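Long-range contacts in putative aminotransferase (Actinomadura melliaura, PDB 4ZWV), which probably acts as a pyridoxal 5'-phosphate-dependent sugar aminotransferase in the making of the aminopentose of the indolocarbazole AT2433: residues Leu46-Gly57 with Gly197-His208; Thr58-Arg66 with Ala86-Asp94. All coordinates share one frame; numbering follows the deposited sequence.

Interaction 1. Residues Leu46-Gly57 with Gly197-His208; sequences LGNPRVVSVHSG and GGLLTLPGDELH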
ATOM      1  N   LEU A  46      21.746   9.439  -6.268  1.00 15.87           N
ATOM      2  CA  LEU A  46      22.193   8.654  -5.123  1.00 13.34           C
ATOM      3  C   LEU A  46      23.551   7.986  -5.324  1.00 14.31           C
ATOM      4  O   LEU A  46      24.235   7.672  -4.356  1.00 16.56           O
ATOM      5  CB  LEU A  46      21.151   7.581  -4.794  1.00 13.68           C
ATOM      6  CG  LEU A  46      19.879   8.101  -4.141  1.00 15.60           C
ATOM      7  CD1 LEU A  46      18.787   7.039  -4.206  1.00 15.21           C
ATOM      8  CD2 LEU A  46      20.163   8.488  -2.697  1.00 18.63           C
ATOM      9  N   GLY A  47      23.922   7.728  -6.575  1.00 15.60           N
ATOM     10  CA  GLY A  47      25.125   6.968  -6.859  1.00 13.91           C
ATOM     11  C   GLY A  47      24.975   5.489  -6.541  1.00 16.11           C
ATOM     12  O   GLY A  47      25.963   4.767  -6.414  1.00 19.55           O
ATOM     13  N   ASN A  48      23.729   5.045  -6.410  1.00 14.37           N
ATOM     14  CA  ASN A  48      23.413   3.629  -6.233  1.00 14.38           C
ATOM     15  C   ASN A  48      22.475   3.235  -7.370  1.00 13.86           C
ATOM     16  O   ASN A  48      21.387   3.773  -7.487  1.00 13.90           O
ATOM     17  CB  ASN A  48      22.763   3.364  -4.863  1.00 13.71           C
ATOM     18  CG  ASN A  48      22.513   1.878  -4.598  1.00 16.89           C
ATOM     19  OD1 ASN A  48      22.520   1.063  -5.515  1.00 15.86           O
ATOM     20  ND2 ASN A  48      22.295   1.526  -3.327  1.00 14.05           N
ATOM     21  N   PRO A  49      22.914   2.323  -8.244  1.00 16.53           N
ATOM     22  CA  PRO A  49      22.063   1.951  -9.380  1.00 16.77           C
ATOM     23  C   PRO A  49      20.921   1.018  -8.993  1.00 18.93           C
ATOM     24  O   PRO A  49      19.988   0.830  -9.774  1.00 24.31           O
ATOM     25  CB  PRO A  49      23.035   1.251 -10.329  1.00 17.00           C
ATOM     26  CG  PRO A  49      24.093   0.715  -9.454  1.00 19.12           C
ATOM     27  CD  PRO A  49      24.230   1.664  -8.291  1.00 18.44           C
ATOM     28  N   ARG A  50      20.982   0.456  -7.795  1.00 12.88           N
ATOM     29  CA  ARG A  50      20.004  -0.537  -7.366  1.00 11.93           C
ATOM     30  C   ARG A  50      18.888   0.116  -6.569  1.00 13.08           C
ATOM     31  O   ARG A  50      18.850   0.001  -5.338  1.00 14.37           O
ATOM     32  CB  ARG A  50      20.686  -1.626  -6.536  1.00 13.73           C
ATOM     33  CG  ARG A  50      21.772  -2.377  -7.304  1.00 14.46           C
ATOM     34  CD  ARG A  50      22.636  -3.193  -6.362  1.00 17.41           C
ATOM     35  NE  ARG A  50      23.380  -2.318  -5.465  1.00 25.17           N
ATOM     36  CZ  ARG A  50      24.546  -1.761  -5.774  1.00 29.14           C
ATOM     37  NH1 ARG A  50      25.105  -2.009  -6.951  1.00 29.53           N
ATOM     38  NH2 ARG A  50      25.150  -0.963  -4.904  1.00 30.01           N
ATOM     39  N   VAL A  51      17.995   0.827  -7.256  1.00 12.01           N
ATOM     40  CA  VAL A  51      16.917   1.509  -6.563  1.00 10.95           C
ATOM     41  C   VAL A  51      15.575   1.021  -7.084  1.00 13.24           C
ATOM     42  O   VAL A  51      15.404   0.769  -8.277  1.00 17.81           O
ATOM     43  CB  VAL A  51      17.012   3.052  -6.692  1.00 13.68           C
ATOM     44  CG1 VAL A  51      18.363   3.551  -6.169  1.00 17.51           C
ATOM     45  CG2 VAL A  51      16.787   3.521  -8.135  1.00 17.78           C
ATOM     46  N   VAL A  52      14.639   0.874  -6.162  1.00  8.78           N
ATOM     47  CA  VAL A  52      13.342   0.285  -6.459  1.00  9.60           C
ATOM     48  C   VAL A  52      12.256   1.215  -5.945  1.00  9.42           C
ATOM     49  O   VAL A  52      12.095   1.373  -4.739  1.00  8.71           O
ATOM     50  CB  VAL A  52      13.236  -1.104  -5.803  1.00  9.50           C
ATOM     51  CG1 VAL A  52      11.875  -1.709  -6.023  1.00 11.13           C
ATOM     52  CG2 VAL A  52      14.356  -2.014  -6.340  1.00 13.11           C
ATOM     53  N   SER A  53      11.515   1.853  -6.850  1.00  7.70           N
ATOM     54  CA  SER A  53      10.412   2.702  -6.401  1.00  8.11           C
ATOM     55  C   SER A  53       9.284   1.855  -5.822  1.00  8.28           C
ATOM     56  O   SER A  53       9.012   0.734  -6.281  1.00  8.31           O
ATOM     57  CB  SER A  53       9.888   3.588  -7.538  1.00  9.22           C
ATOM     58  OG  SER A  53       9.405   2.809  -8.626  1.00  9.16           O
ATOM     59  N   VAL A  54       8.650   2.401  -4.796  1.00  7.97           N
ATOM     60  CA  VAL A  54       7.581   1.712  -4.095  1.00  8.87           C
ATOM     61  C   VAL A  54       6.446   2.683  -3.768  1.00  7.45           C
ATOM     62  O   VAL A  54       6.575   3.888  -3.941  1.00  8.46           O
ATOM     63  CB  VAL A  54       8.105   1.041  -2.796  1.00  7.90           C
ATOM     64  CG1 VAL A  54       9.001  -0.138  -3.132  1.00  9.41           C
ATOM     65  CG2 VAL A  54       8.829   2.038  -1.908  1.00  8.55           C
ATOM     66  N   HIS A  55       5.328   2.136  -3.299  1.00  8.19           N
ATOM     67  CA  HIS A  55       4.116   2.894  -3.009  1.00  9.87           C
ATOM     68  C   HIS A  55       4.294   3.990  -1.955  1.00  7.61           C
ATOM     69  O   HIS A  55       3.675   5.047  -2.028  1.00 10.80           O
ATOM     70  CB  HIS A  55       3.027   1.886  -2.564  1.00 12.38           C
ATOM     71  CG  HIS A  55       2.004   2.439  -1.618  1.00 13.45           C
ATOM     72  ND1 HIS A  55       1.922   2.029  -0.302  1.00 22.68           N
ATOM     73  CD2 HIS A  55       1.009   3.337  -1.794  1.00 16.99           C
ATOM     74  CE1 HIS A  55       0.924   2.658   0.292  1.00 25.64           C
ATOM     75  NE2 HIS A  55       0.355   3.461  -0.591  1.00 22.35           N
ATOM     76  N   SER A  56       5.127   3.699  -0.968  1.00  7.73           N
ATOM     77  CA  SER A  56       5.305   4.554   0.196  1.00  9.13           C
ATOM     78  C   SER A  56       6.542   4.081   0.924  1.00  7.36           C
ATOM     79  O   SER A  56       7.020   2.966   0.691  1.00  9.06           O
ATOM     80  CB  SER A  56       4.084   4.477   1.122  1.00  9.73           C
ATOM     81  OG  SER A  56       3.932   3.140   1.592  1.00  9.72           O
ATOM     82  N   GLY A  57       7.029   4.897   1.844  1.00  7.39           N
ATOM     83  CA  GLY A  57       8.101   4.461   2.725  1.00  8.19           C
ATOM     84  C   GLY A  57       7.669   3.235   3.504  1.00  7.88           C
ATOM     85  O   GLY A  57       8.449   2.305   3.705  1.00  8.20           O
ATOM     86  N   GLY A 197       4.822   7.928  -2.134  1.00  8.72           N
ATOM     87  CA  GLY A 197       5.824   7.149  -2.829  1.00  8.96           C
ATOM     88  C   GLY A 197       6.973   6.869  -1.900  1.00  7.96           C
ATOM     89  O   GLY A 197       7.040   7.396  -0.792  1.00  9.64           O
ATOM     90  N   GLY A 198       7.877   6.018  -2.356  1.00  7.83           N
ATOM     91  CA  GLY A 198       9.095   5.760  -1.612  1.00  7.42           C
ATOM     92  C   GLY A 198      10.120   5.110  -2.503  1.00  7.68           C
ATOM     93  O   GLY A 198       9.876   4.855  -3.686  1.00  8.66           O
ATOM     94  N   LEU A 199      11.283   4.839  -1.923  1.00  8.92           N
ATOM     95  CA  LEU A 199      12.371   4.227  -2.672  1.00  9.05           C
ATOM     96  C   LEU A 199      13.098   3.266  -1.765  1.00 10.21           C
ATOM     97  O   LEU A 199      13.546   3.650  -0.682  1.00 12.03           O
ATOM     98  CB  LEU A 199      13.343   5.294  -3.198  1.00  9.28           C
ATOM     99  CG  LEU A 199      14.362   4.777  -4.208  1.00  9.76           C
ATOM    100  CD1 LEU A 199      13.694   4.530  -5.564  1.00 10.72           C
ATOM    101  CD2 LEU A 199      15.517   5.785  -4.340  1.00 11.44           C
ATOM    102  N   LEU A 200      13.207   2.019  -2.199  1.00  7.94           N
ATOM    103  CA  LEU A 200      14.037   1.031  -1.519  1.00  8.07           C
ATOM    104  C   LEU A 200      15.343   0.907  -2.274  1.00 10.56           C
ATOM    105  O   LEU A 200      15.337   0.637  -3.481  1.00 10.32           O
ATOM    106  CB  LEU A 200      13.319  -0.315  -1.461  1.00  7.30           C
ATOM    107  CG  LEU A 200      14.146  -1.499  -0.969  1.00  8.28           C
ATOM    108  CD1 LEU A 200      14.578  -1.284   0.490  1.00 10.85           C
ATOM    109  CD2 LEU A 200      13.304  -2.758  -1.097  1.00 11.55           C
ATOM    110  N   THR A 201      16.461   1.139  -1.597  1.00  9.19           N
ATOM    111  CA  THR A 201      17.755   0.947  -2.250  1.00  8.68           C
ATOM    112  C   THR A 201      18.397  -0.305  -1.687  1.00 10.21           C
ATOM    113  O   THR A 201      18.225  -0.617  -0.506  1.00 10.30           O
ATOM    114  CB  THR A 201      18.698   2.159  -2.084  1.00 12.87           C
ATOM    115  OG1 THR A 201      19.188   2.227  -0.738  1.00 15.11           O
ATOM    116  CG2 THR A 201      17.993   3.461  -2.440  1.00 15.55           C
ATOM    117  N   LEU A 202      19.115  -1.026  -2.548  1.00 10.05           N
ATOM    118  CA  LEU A 202      19.722  -2.302  -2.185  1.00  9.83           C
ATOM    119  C   LEU A 202      21.228  -2.246  -2.320  1.00 10.80           C
ATOM    120  O   LEU A 202      21.755  -1.579  -3.210  1.00 12.44           O
ATOM    121  CB  LEU A 202      19.188  -3.446  -3.059  1.00 11.14           C
ATOM    122  CG  LEU A 202      17.697  -3.791  -3.021  1.00  9.46           C
ATOM    123  CD1 LEU A 202      17.177  -3.884  -1.597  1.00 10.85           C
ATOM    124  CD2 LEU A 202      16.871  -2.789  -3.842  1.00 12.03           C
ATOM    125  N   PRO A 203      21.930  -2.980  -1.449  1.00 12.22           N
ATOM    126  CA  PRO A 203      23.396  -3.021  -1.493  1.00 12.28           C
ATOM    127  C   PRO A 203      23.967  -4.075  -2.447  1.00 15.73           C
ATOM    128  O   PRO A 203      25.183  -4.111  -2.660  1.00 18.46           O
ATOM    129  CB  PRO A 203      23.765  -3.349  -0.045  1.00 14.02           C
ATOM    130  CG  PRO A 203      22.613  -4.148   0.454  1.00 15.96           C
ATOM    131  CD  PRO A 203      21.392  -3.552  -0.201  1.00 12.82           C
ATOM    132  N   GLY A 204      23.117  -4.925  -3.006  1.00 12.79           N
ATOM    133  CA  GLY A 204      23.584  -5.963  -3.909  1.00 14.10           C
ATOM    134  C   GLY A 204      22.554  -6.363  -4.951  1.00 13.08           C
ATOM    135  O   GLY A 204      21.353  -6.098  -4.801  1.00 12.99           O
ATOM    136  N   ASP A 205      23.033  -7.031  -5.995  1.00 15.02           N
ATOM    137  CA  ASP A 205      22.213  -7.373  -7.155  1.00 14.98           C
ATOM    138  C   ASP A 205      21.104  -8.378  -6.861  1.00 14.83           C
ATOM    139  O   ASP A 205      19.998  -8.243  -7.392  1.00 13.77           O
ATOM    140  CB  ASP A 205      23.106  -7.902  -8.277  1.00 18.83           C
ATOM    141  CG  ASP A 205      23.889  -6.797  -8.953  1.00 27.00           C
ATOM    142  OD1 ASP A 205      23.551  -5.609  -8.734  1.00 28.50           O
ATOM    143  OD2 ASP A 205      24.851  -7.108  -9.685  1.00 30.20           O
ATOM    144  N   GLU A 206      21.394  -9.390  -6.045  0.54 14.71           N
ATOM    145  CA  GLU A 206      20.370 -10.390  -5.748  0.54 16.27           C
ATOM    146  C   GLU A 206      19.167  -9.753  -5.069  0.54 13.78           C
ATOM    147  O   GLU A 206      18.027  -9.987  -5.475  0.54 12.04           O
ATOM    148  CB  GLU A 206      20.905 -11.520  -4.870  0.54 19.49           C
ATOM    149  CG  GLU A 206      19.827 -12.556  -4.599  0.54 25.89           C
ATOM    150  CD  GLU A 206      20.280 -13.718  -3.743  0.54 34.01           C
ATOM    151  OE1 GLU A 206      19.434 -14.258  -2.997  0.54 31.72           O
ATOM    152  OE2 GLU A 206      21.463 -14.107  -3.834  0.54 39.96           O
ATOM    153  N   LEU A 207      19.415  -8.939  -4.044  1.00 13.10           N
ATOM    154  CA  LEU A 207      18.322  -8.257  -3.351  1.00 13.08           C
ATOM    155  C   LEU A 207      17.583  -7.356  -4.322  1.00 10.24           C
ATOM    156  O   LEU A 207      16.360  -7.273  -4.280  1.00 10.01           O
ATOM    157  CB  LEU A 207      18.833  -7.427  -2.161  1.00 12.81           C
ATOM    158  CG  LEU A 207      19.165  -8.199  -0.883  1.00 14.62           C
ATOM    159  CD1 LEU A 207      19.944  -7.292   0.066  1.00 15.26           C
ATOM    160  CD2 LEU A 207      17.893  -8.704  -0.208  1.00 16.39           C
ATOM    161  N   HIS A 208      18.322  -6.694  -5.205  1.00 11.24           N
ATOM    162  CA  HIS A 208      17.701  -5.807  -6.179  1.00  8.47           C
ATOM    163  C   HIS A 208      16.716  -6.568  -7.060  1.00 10.61           C
ATOM    164  O   HIS A 208      15.584  -6.129  -7.260  1.00  9.86           O
ATOM    165  CB  HIS A 208      18.791  -5.134  -7.028  1.00 10.42           C
ATOM    166  CG  HIS A 208      18.277  -4.114  -7.994  1.00 12.35           C
ATOM    167  ND1 HIS A 208      18.937  -3.817  -9.169  1.00 19.93           N
ATOM    168  CD2 HIS A 208      17.207  -3.289  -7.944  1.00 14.16           C
ATOM    169  CE1 HIS A 208      18.271  -2.879  -9.819  1.00 19.45           C
ATOM    170  NE2 HIS A 208      17.212  -2.547  -9.101  1.00 15.35           N
TER
HETATM  171  O   HOH W   1      24.465  -3.141  -9.622  1.00 38.88           O
HETATM  172  O   HOH W   2      15.474  -0.978 -10.106  1.00 36.44           O
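Strands 51-54 and 198-201 pair antiparallel: Val52 and Leu200 form one hydrogen-bonded pair, Val54 and Gly198 the next, and Leu202 N extends the pairing to Arg50 O. Gly198 lies so close to Ser56 and Gly57 that a CB would clash.

Side-chain bonds converge on Leu202 O, which is gripped from opposite faces of its carbonyl plane, by Asn48 ND2 at 3.2 Å and by Arg50 NE at 2.9 Å. A bend at chi3 (-65°) turns the Arg50 guanidinium back to this oxygen, which lies close to the guanidinium plane. A water bridges Arg50 NH1 to Asp205 OD1, while Arg50 CA sits squarely over the His208 ring, a CH-pi contact of 3.7 Å to the ring centroid. With an alanine in place of Arg50, Leu202 O would probably keep just the Asn48 bond here and Asp205 would lose its water-linked positive charge.

Apolar contacts line both sheet faces. Leu46 CD1 meets Leu199 CD2 tip to tip at 3.5 Å; on the other face, Val52 CG2 touches Leu202 CD2 and the edge of the His208 ring.

Strand 51-54 is the outermost strand of the large sheet within this chain, strand 181-185 flanks 198-201 beyond, and helices 33-46 and 205-214 cover opposite faces.

Interaction 2. Residues Thr58-Arg66 with Ala86-Asp94; sequences TSGLCLALR and ATNWAILAD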
ATOM      1  N   THR A  58       6.407   3.225   3.927  1.00  7.63           N
ATOM      2  CA  THR A  58       5.880   2.108   4.694  1.00  7.78           C
ATOM      3  C   THR A  58       5.956   0.816   3.888  1.00  8.70           C
ATOM      4  O   THR A  58       6.438  -0.205   4.386  1.00  9.36           O
ATOM      5  CB  THR A  58       4.441   2.391   5.128  1.00  8.92           C
ATOM      6  OG1 THR A  58       4.430   3.608   5.894  1.00  9.27           O
ATOM      7  CG2 THR A  58       3.900   1.247   5.969  1.00 10.45           C
ATOM      8  N   SER A  59       5.522   0.863   2.631  1.00  8.78           N
ATOM      9  CA  SER A  59       5.626  -0.318   1.778  1.00 10.05           C
ATOM     10  C   SER A  59       7.087  -0.709   1.529  1.00  7.82           C
ATOM     11  O   SER A  59       7.404  -1.904   1.462  1.00  8.52           O
ATOM     12  CB  SER A  59       4.891  -0.085   0.455  1.00 11.06           C
ATOM     13  OG  SER A  59       3.483  -0.121   0.676  1.00 14.34           O
ATOM     14  N   GLY A  60       7.979   0.280   1.433  1.00  7.84           N
ATOM     15  CA  GLY A  60       9.390  -0.015   1.288  1.00  8.38           C
ATOM     16  C   GLY A  60       9.943  -0.786   2.481  1.00  7.69           C
ATOM     17  O   GLY A  60      10.707  -1.748   2.316  1.00  9.00           O
ATOM     18  N   LEU A  61       9.537  -0.378   3.679  1.00  8.49           N
ATOM     19  CA  LEU A  61       9.958  -1.076   4.904  1.00  8.15           C
ATOM     20  C   LEU A  61       9.390  -2.499   4.954  1.00  7.66           C
ATOM     21  O   LEU A  61      10.087  -3.433   5.325  1.00  9.21           O
ATOM     22  CB  LEU A  61       9.516  -0.296   6.145  1.00  8.81           C
ATOM     23  CG  LEU A  61      10.229   1.030   6.405  1.00 12.72           C
ATOM     24  CD1 LEU A  61       9.490   1.826   7.476  1.00 17.86           C
ATOM     25  CD2 LEU A  61      11.686   0.783   6.817  1.00 12.02           C
ATOM     26  N   CYS A  62       8.123  -2.659   4.564  1.00  8.85           N
ATOM     27  CA  CYS A  62       7.507  -3.983   4.541  1.00  8.13           C
ATOM     28  C   CYS A  62       8.233  -4.901   3.573  1.00  7.40           C
ATOM     29  O   CYS A  62       8.533  -6.058   3.894  1.00  8.77           O
ATOM     30  CB  CYS A  62       6.038  -3.884   4.146  1.00  9.59           C
ATOM     31  SG  CYS A  62       5.012  -3.052   5.396  1.00 12.18           S
ATOM     32  N   LEU A  63       8.537  -4.378   2.392  1.00  7.92           N
ATOM     33  CA  LEU A  63       9.271  -5.154   1.397  1.00  9.54           C
ATOM     34  C   LEU A  63      10.676  -5.504   1.889  1.00  8.42           C
ATOM     35  O   LEU A  63      11.116  -6.645   1.752  1.00  9.02           O
ATOM     36  CB  LEU A  63       9.335  -4.387   0.075  1.00  9.40           C
ATOM     37  CG  LEU A  63      10.161  -4.987  -1.060  1.00  9.02           C
ATOM     38  CD1 LEU A  63       9.734  -6.422  -1.347  1.00 10.18           C
ATOM     39  CD2 LEU A  63       9.977  -4.139  -2.299  1.00 11.07           C
ATOM     40  N   ALA A  64      11.375  -4.538   2.485  1.00  9.07           N
ATOM     41  CA  ALA A  64      12.720  -4.817   3.003  1.00  7.28           C
ATOM     42  C   ALA A  64      12.707  -5.961   4.023  1.00  7.55           C
ATOM     43  O   ALA A  64      13.561  -6.856   3.976  1.00  9.82           O
ATOM     44  CB  ALA A  64      13.323  -3.550   3.617  1.00  9.24           C
ATOM     45  N   LEU A  65      11.718  -5.953   4.920  1.00  7.23           N
ATOM     46  CA  LEU A  65      11.613  -7.007   5.924  1.00  8.55           C
ATOM     47  C   LEU A  65      11.303  -8.351   5.266  1.00  9.32           C
ATOM     48  O   LEU A  65      11.810  -9.390   5.689  1.00 10.11           O
ATOM     49  CB  LEU A  65      10.545  -6.648   6.959  1.00  8.70           C
ATOM     50  CG  LEU A  65      10.962  -5.551   7.948  1.00  9.12           C
ATOM     51  CD1 LEU A  65       9.722  -5.012   8.654  1.00 11.38           C
ATOM     52  CD2 LEU A  65      11.960  -6.081   8.970  1.00 10.01           C
ATOM     53  N   ARG A  66      10.468  -8.354   4.231  0.54  8.92           N
ATOM     54  CA  ARG A  66      10.156  -9.623   3.573  0.54  8.73           C
ATOM     55  C   ARG A  66      11.378 -10.203   2.867  0.54 10.72           C
ATOM     56  O   ARG A  66      11.494 -11.424   2.734  0.54 12.63           O
ATOM     57  CB  ARG A  66       9.008  -9.462   2.574  0.54 11.17           C
ATOM     58  CG  ARG A  66       7.673  -9.119   3.208  0.54 11.38           C
ATOM     59  CD  ARG A  66       7.080 -10.264   4.027  0.54 18.90           C
ATOM     60  NE  ARG A  66       5.859  -9.849   4.724  0.54 19.11           N
ATOM     61  CZ  ARG A  66       5.058 -10.661   5.415  0.54 16.29           C
ATOM     62  NH1 ARG A  66       3.969 -10.168   6.007  0.54 17.42           N
ATOM     63  NH2 ARG A  66       5.325 -11.955   5.498  0.54 21.43           N
ATOM     64  N   ALA A  86       4.931   4.015  11.488  1.00  9.57           N
ATOM     65  CA  ALA A  86       5.179   3.124  10.352  1.00 10.63           C
ATOM     66  C   ALA A  86       6.404   2.235  10.542  1.00  8.50           C
ATOM     67  O   ALA A  86       6.377   1.061  10.177  1.00  9.91           O
ATOM     68  CB  ALA A  86       5.343   3.933   9.076  1.00 11.63           C
ATOM     69  N   THR A  87       7.472   2.797  11.107  1.00  9.03           N
ATOM     70  CA  THR A  87       8.715   2.057  11.301  1.00  9.39           C
ATOM     71  C   THR A  87       8.463   0.775  12.071  1.00  8.67           C
ATOM     72  O   THR A  87       8.918  -0.311  11.710  1.00 10.82           O
ATOM     73  CB  THR A  87       9.740   2.893  12.084  1.00  9.98           C
ATOM     74  OG1 THR A  87       9.921   4.156  11.432  1.00 12.27           O
ATOM     75  CG2 THR A  87      11.069   2.156  12.177  1.00 12.14           C
ATOM     76  N   ASN A  88       7.693   0.912  13.134  1.00  8.64           N
ATOM     77  CA  ASN A  88       7.475  -0.196  14.041  1.00  8.04           C
ATOM     78  C   ASN A  88       6.271  -1.042  13.684  1.00  8.84           C
ATOM     79  O   ASN A  88       6.275  -2.250  13.914  1.00 10.51           O
ATOM     80  CB  ASN A  88       7.373   0.350  15.463  1.00  9.39           C
ATOM     81  CG  ASN A  88       8.706   0.865  15.930  1.00  9.86           C
ATOM     82  OD1 ASN A  88       9.687   0.145  15.810  1.00 10.00           O
ATOM     83  ND2 ASN A  88       8.779   2.127  16.375  1.00 10.10           N
ATOM     84  N   TRP A  89       5.240  -0.442  13.096  1.00  8.35           N
ATOM     85  CA  TRP A  89       4.109  -1.270  12.723  1.00  8.29           C
ATOM     86  C   TRP A  89       4.461  -2.194  11.554  1.00  9.77           C
ATOM     87  O   TRP A  89       3.891  -3.282  11.443  1.00  9.78           O
ATOM     88  CB  TRP A  89       2.894  -0.411  12.379  1.00  7.49           C
ATOM     89  CG  TRP A  89       2.262   0.390  13.532  1.00  9.16           C
ATOM     90  CD1 TRP A  89       1.189   1.226  13.399  1.00  9.98           C
ATOM     91  CD2 TRP A  89       2.631   0.442  14.943  1.00  9.31           C
ATOM     92  NE1 TRP A  89       0.863   1.795  14.607  1.00 10.08           N
ATOM     93  CE2 TRP A  89       1.729   1.336  15.568  1.00  9.42           C
ATOM     94  CE3 TRP A  89       3.622  -0.173  15.731  1.00  9.84           C
ATOM     95  CZ2 TRP A  89       1.782   1.629  16.939  1.00  9.24           C
ATOM     96  CZ3 TRP A  89       3.679   0.130  17.101  1.00 10.58           C
ATOM     97  CH2 TRP A  89       2.766   1.023  17.686  1.00  9.99           C
ATOM     98  N   ALA A  90       5.399  -1.782  10.709  1.00  8.37           N
ATOM     99  CA  ALA A  90       5.896  -2.677   9.653  1.00  7.28           C
ATOM    100  C   ALA A  90       6.463  -3.966  10.247  1.00  9.37           C
ATOM    101  O   ALA A  90       6.279  -5.048   9.680  1.00 10.16           O
ATOM    102  CB  ALA A  90       6.951  -1.968   8.803  1.00 10.34           C
ATOM    103  N   ILE A  91       7.137  -3.849  11.390  1.00  8.75           N
ATOM    104  CA  ILE A  91       7.683  -5.015  12.089  1.00  8.34           C
ATOM    105  C   ILE A  91       6.572  -5.952  12.548  1.00  9.68           C
ATOM    106  O   ILE A  91       6.656  -7.165  12.351  1.00 10.77           O
ATOM    107  CB  ILE A  91       8.533  -4.594  13.314  1.00  8.76           C
ATOM    108  CG1 ILE A  91       9.724  -3.743  12.854  1.00 10.13           C
ATOM    109  CG2 ILE A  91       9.007  -5.841  14.095  1.00 11.15           C
ATOM    110  CD1 ILE A  91      10.441  -3.036  14.017  1.00  8.72           C
ATOM    111  N   LEU A  92       5.525  -5.388  13.147  1.00  9.20           N
ATOM    112  CA  LEU A  92       4.411  -6.197  13.635  1.00  8.94           C
ATOM    113  C   LEU A  92       3.678  -6.871  12.475  1.00  9.98           C
ATOM    114  O   LEU A  92       3.291  -8.043  12.583  1.00 11.96           O
ATOM    115  CB  LEU A  92       3.446  -5.341  14.461  1.00 11.41           C
ATOM    116  CG  LEU A  92       4.094  -4.689  15.686  1.00 12.11           C
ATOM    117  CD1 LEU A  92       3.080  -3.857  16.444  1.00 12.36           C
ATOM    118  CD2 LEU A  92       4.708  -5.749  16.581  1.00 14.15           C
ATOM    119  N   ALA A  93       3.515  -6.143  11.369  1.00  9.70           N
ATOM    120  CA  ALA A  93       2.820  -6.680  10.191  1.00 10.89           C
ATOM    121  C   ALA A  93       3.629  -7.804   9.553  1.00 12.67           C
ATOM    122  O   ALA A  93       3.055  -8.691   8.913  1.00 14.40           O
ATOM    123  CB  ALA A  93       2.545  -5.578   9.172  1.00 11.30           C
ATOM    124  N   ASP A  94       4.946  -7.771   9.755  1.00 10.56           N
ATOM    125  CA  ASP A  94       5.847  -8.809   9.254  1.00 10.23           C
ATOM    126  C   ASP A  94       5.808 -10.057  10.134  1.00 11.69           C
ATOM    127  O   ASP A  94       6.456 -11.051   9.819  1.00 13.15           O
ATOM    128  CB  ASP A  94       7.283  -8.258   9.171  1.00  9.55           C
ATOM    129  CG  ASP A  94       8.230  -9.168   8.389  1.00 13.11           C
ATOM    130  OD1 ASP A  94       7.974  -9.407   7.186  1.00 13.64           O
ATOM    131  OD2 ASP A  94       9.242  -9.620   8.976  1.00 13.31           O
TER
HETATM  132  O   HOH W   3       6.898  -7.428   5.672  1.00 12.65           O
HETATM  133  O   HOH W   4      11.826 -10.146   8.358  1.00 13.43           O
HETATM  134  O   HOH W   5       9.362 -11.607   6.433  1.00 17.24           O
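Helix-helix packing, with leucines of one helix set around Ala90 of the other, joins 58-66 to 86-93 against the large aminotransferase sheet; the segment axes come within 9.2 Å of each other, with a signed crossing angle of -41°. Ala90 CB lies 4.1 Å from both Leu61 CB and Cys62 SG. Leu65 CD1 reaches across to Ala90 O at 3.6 Å, and Leu61 CD1 rests against Thr87 CA. At the N-terminal end Thr58 OG1 touches Ala86 CB at 3.3 Å, while the same hydroxyl bonds to the phosphate of the modified lysine at position 190 and to Tyr217 of the second subunit.

At the far end the contact becomes polar. With CG anti to the backbone N (chi1 -168°), the Asp94 carboxylate lies against Leu65 CB. In the conformer described, OD1 lies over one face of the Arg66 guanidinium, 3.3 Å from NE, a salt bridge of charges alone, since no N-H points at the oxygen; Arg66 has a second conformer, so this pairing is doubtful as a permanent feature. One water donates to Asp94 OD1 and Cys62 O. Asp94 OD2 pairs with Arg96.

Strand 157-161 lies against Leu61 and Leu65, strand 123-129 against Thr87 and Ile91, and strand 97-100 against Ile91; Trp235 of the second subunit packs on Ala93.

From the N terminus, the chain runs through strand 51-54 straight into helix 57-66, then strand 76-79 and helix 85-93. Interaction 2 closes this short loop, its nearest ends 20 residues apart. The chain goes on through strands 97-100, 123-129, 157-161 and 181-185 before strand 198-201 returns to 51-54; interaction 1 thus closes a much longer loop, its ends 140 residues apart, with interaction 2 nested inside. The two touch directly, Leu200 CD2 packing on Leu63 CD2 and Val54 CG2 on Gly60 CA. Together they tie the border of the large sheet to the helices on its face, and Gly57 and Thr58, at the junction, both bind the cofactor phosphate near the second subunit.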